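Local coordinates for ADP-ribose pyrophosphatase (Streptococcus suis, PDB 3O8S), which probably hydrolyses ADP-ribose or a related nucleoside diphosphate derivative, as a member of the Nudix hydrolase family, at residues Q125-I130 / W201-D206. Residues are numbered along the deposited sequence; the frame is centred on the assembly and turned at random.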
loop_
_atom_site.group_PDB
_atom_site.type_symbol
_atom_site.label_atom_id
_atom_site.label_comp_id
_atom_site.label_asym_id
_atom_site.label_seq_id
_atom_site.Cartn_x
_atom_site.Cartn_y
_atom_site.Cartn_z
ATOM N N GLN A 125 -2.950 -8.716 8.684
ATOM C CA GLN A 125 -4.387 -8.542 8.710
ATOM C C GLN A 125 -4.916 -7.343 7.941
ATOM O O GLN A 125 -5.918 -7.461 7.249
ATOM C CB GLN A 125 -4.804 -8.400 10.193
ATOM C CG GLN A 125 -6.260 -8.660 10.471
ATOM C CD GLN A 125 -6.505 -8.808 11.949
ATOM O OE1 GLN A 125 -6.574 -9.913 12.469
ATOM N NE2 GLN A 125 -6.670 -7.700 12.654
ATOM N N ARG A 126 -4.320 -6.178 8.152
ATOM C CA ARG A 126 -4.869 -4.954 7.640
ATOM C C ARG A 126 -3.773 -3.991 7.303
ATOM O O ARG A 126 -2.776 -3.916 8.019
ATOM C CB ARG A 126 -5.830 -4.370 8.741
ATOM C CG ARG A 126 -6.094 -2.835 8.714
ATOM C CD ARG A 126 -7.073 -2.447 9.816
ATOM N NE ARG A 126 -8.425 -2.905 9.452
ATOM C CZ ARG A 126 -9.496 -2.821 10.224
ATOM N NH1 ARG A 126 -9.401 -2.318 11.448
ATOM N NH2 ARG A 126 -10.672 -3.222 9.775
ATOM N N VAL A 127 -3.974 -3.218 6.220
ATOM C CA VAL A 127 -3.059 -2.147 5.848
ATOM C C VAL A 127 -3.499 -0.920 6.661
ATOM O O VAL A 127 -4.583 -0.380 6.441
ATOM C CB VAL A 127 -2.977 -1.847 4.321
ATOM C CG1 VAL A 127 -1.840 -0.851 4.032
ATOM C CG2 VAL A 127 -2.768 -3.134 3.523
ATOM N N VAL A 128 -2.681 -0.521 7.625
ATOM C CA VAL A 128 -2.985 0.665 8.435
ATOM C C VAL A 128 -2.814 1.918 7.549
ATOM O O VAL A 128 -3.663 2.817 7.516
ATOM C CB VAL A 128 -2.082 0.758 9.712
ATOM C CG1 VAL A 128 -2.356 2.046 10.486
ATOM C CG2 VAL A 128 -2.213 -0.473 10.619
ATOM N N ALA A 129 -1.658 1.983 6.902
ATOM C CA ALA A 129 -1.206 3.125 6.108
ATOM C C ALA A 129 -0.080 2.758 5.168
ATOM O O ALA A 129 0.669 1.832 5.461
ATOM C CB ALA A 129 -0.730 4.215 7.048
ATOM N N ILE A 130 0.008 3.475 4.026
ATOM C CA ILE A 130 1.070 3.452 3.004
ATOM C C ILE A 130 1.578 4.881 2.982
ATOM O O ILE A 130 0.912 5.754 2.443
ATOM C CB ILE A 130 0.607 2.953 1.616
ATOM C CG1 ILE A 130 -0.165 1.657 1.716
ATOM C CG2 ILE A 130 1.759 2.841 0.624
ATOM C CD1 ILE A 130 -1.429 1.804 1.093
ATOM N N TRP A 201 -11.896 0.294 8.773
ATOM C CA TRP A 201 -10.707 1.122 8.656
ATOM C C TRP A 201 -10.491 1.600 7.240
ATOM O O TRP A 201 -10.487 0.807 6.305
ATOM C CB TRP A 201 -9.461 0.329 9.128
ATOM C CG TRP A 201 -8.200 1.152 9.144
ATOM C CD1 TRP A 201 -7.158 1.074 8.267
ATOM C CD2 TRP A 201 -7.858 2.183 10.089
ATOM N NE1 TRP A 201 -6.200 2.004 8.587
ATOM C CE2 TRP A 201 -6.603 2.698 9.705
ATOM C CE3 TRP A 201 -8.489 2.707 11.237
ATOM C CZ2 TRP A 201 -5.978 3.745 10.404
ATOM C CZ3 TRP A 201 -7.884 3.756 11.916
ATOM C CH2 TRP A 201 -6.633 4.253 11.513
ATOM N N GLU A 202 -10.221 2.890 7.099
ATOM C CA GLU A 202 -9.869 3.517 5.840
ATOM C C GLU A 202 -8.352 3.650 5.828
ATOM O O GLU A 202 -7.820 4.476 6.567
ATOM C CB GLU A 202 -10.561 4.890 5.673
ATOM C CG GLU A 202 -10.474 5.408 4.242
ATOM C CD GLU A 202 -11.368 4.709 3.230
ATOM O OE1 GLU A 202 -12.345 4.040 3.640
ATOM O OE2 GLU A 202 -11.068 4.798 2.019
ATOM N N THR A 203 -7.655 2.844 4.976
ATOM C CA THR A 203 -6.192 2.834 4.877
ATOM C C THR A 203 -5.696 4.227 4.493
ATOM O O THR A 203 -6.198 4.844 3.539
ATOM C CB THR A 203 -5.777 1.741 3.904
ATOM O OG1 THR A 203 -6.131 0.484 4.495
ATOM C CG2 THR A 203 -4.297 1.803 3.522
ATOM N N ARG A 204 -4.728 4.728 5.261
ATOM C CA ARG A 204 -4.218 6.082 5.038
ATOM C C ARG A 204 -3.094 6.072 4.074
ATOM O O ARG A 204 -2.283 5.163 4.089
ATOM C CB ARG A 204 -3.770 6.739 6.356
ATOM C CG ARG A 204 -4.808 6.663 7.468
ATOM C CD ARG A 204 -6.114 7.380 7.134
ATOM N NE ARG A 204 -7.218 6.769 7.868
ATOM C CZ ARG A 204 -7.622 7.154 9.071
ATOM N NH1 ARG A 204 -7.071 8.202 9.658
ATOM N NH2 ARG A 204 -8.589 6.500 9.690
ATOM N N PHE A 205 -2.999 7.111 3.257
ATOM C CA PHE A 205 -1.913 7.196 2.303
ATOM C C PHE A 205 -1.694 8.652 1.939
ATOM O O PHE A 205 -2.594 9.465 2.136
ATOM C CB PHE A 205 -2.196 6.297 1.069
ATOM C CG PHE A 205 -3.325 6.724 0.152
ATOM C CD1 PHE A 205 -4.656 6.603 0.549
ATOM C CD2 PHE A 205 -3.060 7.183 -1.132
ATOM C CE1 PHE A 205 -5.702 6.967 -0.306
ATOM C CE2 PHE A 205 -4.107 7.565 -1.989
ATOM C CZ PHE A 205 -5.422 7.448 -1.572
ATOM N N ASP A 206 -0.505 9.003 1.450
ATOM C CA ASP A 206 -0.227 10.390 1.031
ATOM C C ASP A 206 0.693 10.432 -0.194
ATOM O O ASP A 206 0.979 9.351 -0.754
ATOM C CB ASP A 206 0.363 11.223 2.188
ATOM C CG ASP A 206 1.592 10.670 2.897
ATOM O OD1 ASP A 206 2.231 9.735 2.359
ATOM O OD2 ASP A 206 1.926 11.186 3.971
ATOM O OXT ASP A 206 1.060 11.545 -0.640
HETATM O O HOH W 1 1.937 6.906 0.077
#
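Trp201 lies across Arg126 and Val128 and illustrates how an indole can tie a chain terminus to a strand edge. Its CB sits over the centre of the Arg126 guanidinium, 3.3 Å from CZ. CG follows anti to the backbone N (chi1 -175°), and the CD of Arg126 approaches it and CD1 obliquely. CD1 also comes 3.5 Å from Val127 O. Next round the ring, NE1 donates to Val128 O at 2.9 Å, the acceptor lying in the indole plane. Farther out, CZ2 packs against Val128 CG1 at 4.0 Å, while Arg204 NH2 lies over one indole face, toward the rim. The same Val128 O accepts the backbone N of Arg204, so two donors grip this buried carbonyl. One residue earlier, Val127 O accepts a hydrogen bond from Thr203 OG1 at 2.6 Å, and Thr203 CG2 touches Val127 CG1. Ile130 N then bonds to Arg204 O at 2.8 Å, giving a short parallel pairing in which Ala129 faces Arg204.

The C-terminal segment thus adds a short parallel strand to the Nudix-domain sheet beside the subunit interface; strand 120-132 also pairs antiparallel with strand 145-157, a ladder interrupted by two classic beta bulges. Arg126 hydrogen-bonds to Ser198 O and Glu199 O and forms a salt bridge with Glu202 of the second subunit; Trp201 packs on Leu191 and Ala195 of helix 186-197.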